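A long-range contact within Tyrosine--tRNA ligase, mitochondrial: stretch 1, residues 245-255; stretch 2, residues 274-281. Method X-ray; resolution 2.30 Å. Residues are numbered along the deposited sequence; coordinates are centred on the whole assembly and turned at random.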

# COMPACT_ATOMS: atom_id res chain seq x y z
N ASN A 245 1.04 8.51 16.08
CA ASN A 245 0.36 7.38 15.44
C ASN A 245 -1.05 7.17 16.00
O ASN A 245 -1.97 6.86 15.25
N ILE A 246 -1.21 7.32 17.31
CA ILE A 246 -2.51 7.13 17.93
C ILE A 246 -3.45 8.26 17.52
O ILE A 246 -4.63 8.02 17.27
N LEU A 247 -2.93 9.48 17.44
CA LEU A 247 -3.73 10.62 17.00
C LEU A 247 -4.23 10.39 15.58
O LEU A 247 -5.41 10.56 15.29
N PHE A 248 -3.32 10.00 14.69
CA PHE A 248 -3.68 9.67 13.32
C PHE A 248 -4.72 8.56 13.32
O PHE A 248 -5.66 8.58 12.53
N GLY A 249 -4.53 7.59 14.21
CA GLY A 249 -5.42 6.44 14.29
C GLY A 249 -6.84 6.81 14.67
O GLY A 249 -7.79 6.27 14.11
N VAL A 250 -6.99 7.74 15.62
CA VAL A 250 -8.32 8.18 16.04
C VAL A 250 -9.10 8.72 14.85
O VAL A 250 -10.24 8.32 14.61
N GLY A 251 -8.48 9.62 14.10
CA GLY A 251 -9.09 10.18 12.91
C GLY A 251 -9.39 9.13 11.86
O GLY A 251 -10.47 9.09 11.28
N ALA A 252 -8.40 8.27 11.62
CA ALA A 252 -8.51 7.24 10.59
C ALA A 252 -9.65 6.26 10.89
O ALA A 252 -10.37 5.85 9.98
N VAL A 253 -9.80 5.88 12.15
CA VAL A 253 -10.84 4.92 12.53
C VAL A 253 -12.23 5.52 12.37
O VAL A 253 -13.14 4.85 11.89
N LYS A 254 -12.40 6.78 12.78
CA LYS A 254 -13.66 7.50 12.56
C LYS A 254 -14.04 7.45 11.09
O LYS A 254 -15.17 7.11 10.74
N THR A 255 -13.08 7.81 10.25
CA THR A 255 -13.28 7.86 8.81
C THR A 255 -13.72 6.51 8.24
O THR A 255 -14.70 6.44 7.50
N ASP A 274 -18.65 6.72 21.95
CA ASP A 274 -18.38 5.58 21.08
C ASP A 274 -17.19 5.82 20.16
O ASP A 274 -16.75 4.91 19.46
N LYS A 275 -16.66 7.04 20.18
CA LYS A 275 -15.57 7.40 19.29
C LYS A 275 -14.26 6.80 19.79
O LYS A 275 -14.04 6.68 20.99
N PRO A 276 -13.37 6.39 18.85
CA PRO A 276 -12.06 5.89 19.27
C PRO A 276 -11.28 6.95 20.03
O PRO A 276 -11.43 8.14 19.77
N ILE A 277 -10.45 6.52 20.97
CA ILE A 277 -9.68 7.44 21.79
C ILE A 277 -8.49 6.67 22.34
O ILE A 277 -8.50 5.44 22.34
N GLY A 278 -7.45 7.37 22.77
CA GLY A 278 -6.27 6.70 23.28
C GLY A 278 -5.46 7.55 24.22
O GLY A 278 -5.79 8.71 24.47
N PHE A 279 -4.39 6.97 24.75
CA PHE A 279 -3.48 7.71 25.61
C PHE A 279 -2.11 7.05 25.62
O PHE A 279 -1.96 5.92 25.16
N THR A 280 -1.12 7.78 26.13
CA THR A 280 0.24 7.29 26.17
C THR A 280 0.72 7.10 27.60
O THR A 280 0.16 7.67 28.54
N THR A 281 1.77 6.30 27.76
CA THR A 281 2.41 6.08 29.05
C THR A 281 3.70 6.89 29.09
O THR A 281 4.28 7.19 28.04

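Two lysines meet at one end of this contact: Lys-254 NZ lies 3.9 Å from Lys-275 NZ and 3.2 Å from Lys-275 CD, so like charges sit close without a bridging acid from either stretch. Lys-275 NZ is hydrogen-bonded elsewhere in the structure. The CA-to-CB bond of Lys-254 points sideways, yet its m, t, t, m chain brings the ammonium end nearer to the opposing stretch; Lys-275 is likewise m, t, t, m.

No hydrogen bond crosses the interface, and the 362 Å² buried there rests mainly on apolar packing. Pro-276 supplies the largest share, 92 Å². The CA-to-CB bond of Pro-276 points toward the helix, and its ring has the C-gamma endo pucker. Pro-276 CG lies 3.7 Å from Val-253 CG1, 3.9 Å from Lys-254 CG and 4.3 Å from Val-250 CG1. Both valines are t; Val-250 also sets CG1 3.5 Å from Pro-276 O and CG2 4.1 Å from Ile-277 CA.

Farther along, the strand runs nearly antiparallel to the helix (175°, axes 8.2 Å apart). Ile-246 (m, t) points toward it, with CG2 4.0 Å from Gly-278 CA and CD1 3.9 Å from Phe-279 O. An ideal CB on Gly-278 would fall 2.7 Å from Ile-246 CG2, a clash. Ile-277 and Phe-279 point away, leaving mainly backbone to meet the helix here.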

# COMPACT_ATOMS: atom_id res chain seq x y z
CB ASN A 245 1.17 6.09 15.61
CG ASN A 245 2.47 6.11 14.81
OD1 ASN A 245 2.57 6.79 13.79
ND2 ASN A 245 3.45 5.34 15.27
CB ILE A 246 -2.39 7.05 19.47
CG1 ILE A 246 -1.59 5.81 19.86
CG2 ILE A 246 -3.78 6.99 20.11
CD1 ILE A 246 -1.29 5.69 21.34
CB LEU A 247 -2.91 11.92 17.07
CG LEU A 247 -3.59 13.19 16.54
CD1 LEU A 247 -4.83 13.55 17.35
CD2 LEU A 247 -2.60 14.34 16.54
CB PHE A 248 -2.45 9.25 12.52
CG PHE A 248 -2.74 8.92 11.09
CD1 PHE A 248 -2.60 9.88 10.11
CD2 PHE A 248 -3.16 7.65 10.72
CE1 PHE A 248 -2.87 9.59 8.78
CE2 PHE A 248 -3.43 7.35 9.40
CZ PHE A 248 -3.28 8.32 8.43
CB VAL A 250 -8.23 9.26 17.15
CG1 VAL A 250 -9.60 9.89 17.40
CG2 VAL A 250 -7.68 8.67 18.43
CB ALA A 252 -7.20 6.49 10.47
CB VAL A 253 -10.63 4.43 13.98
CG1 VAL A 253 -11.86 3.65 14.48
CG2 VAL A 253 -9.40 3.54 14.07
CB LYS A 254 -13.55 8.95 13.01
CG LYS A 254 -13.35 9.18 14.49
CD LYS A 254 -12.73 10.55 14.72
CE LYS A 254 -12.65 10.90 16.19
NZ LYS A 254 -13.95 11.40 16.70
CB THR A 255 -11.99 8.31 8.10
OG1 THR A 255 -11.67 9.65 8.48
CG2 THR A 255 -12.14 8.25 6.59
CB ASP A 274 -19.61 5.26 20.23
CG ASP A 274 -20.82 4.90 21.06
OD1 ASP A 274 -20.63 4.44 22.21
OD2 ASP A 274 -21.96 5.08 20.58
CB LYS A 275 -15.44 8.92 19.18
CG LYS A 275 -16.63 9.59 18.50
CD LYS A 275 -16.56 11.11 18.59
CE LYS A 275 -17.74 11.77 17.90
NZ LYS A 275 -17.83 11.46 16.45
CB PRO A 276 -11.37 5.53 17.95
CG PRO A 276 -12.08 6.36 16.93
CD PRO A 276 -13.50 6.44 17.39
CB ILE A 277 -10.55 8.03 22.93
CG1 ILE A 277 -9.82 9.16 23.65
CG2 ILE A 277 -11.01 6.93 23.89
CD1 ILE A 277 -10.72 9.97 24.56
CB PHE A 279 -4.04 7.82 27.03
CG PHE A 279 -4.29 6.49 27.70
CD1 PHE A 279 -5.43 5.76 27.42
CD2 PHE A 279 -3.39 5.99 28.63
CE1 PHE A 279 -5.66 4.55 28.04
CE2 PHE A 279 -3.61 4.78 29.25
CZ PHE A 279 -4.75 4.06 28.96
CB THR A 280 1.21 8.26 25.46
OG1 THR A 280 1.17 9.53 26.11
CG2 THR A 280 0.82 8.42 24.00
CB THR A 281 2.70 4.58 29.28
OG1 THR A 281 3.47 4.06 28.19
CG2 THR A 281 1.40 3.79 29.39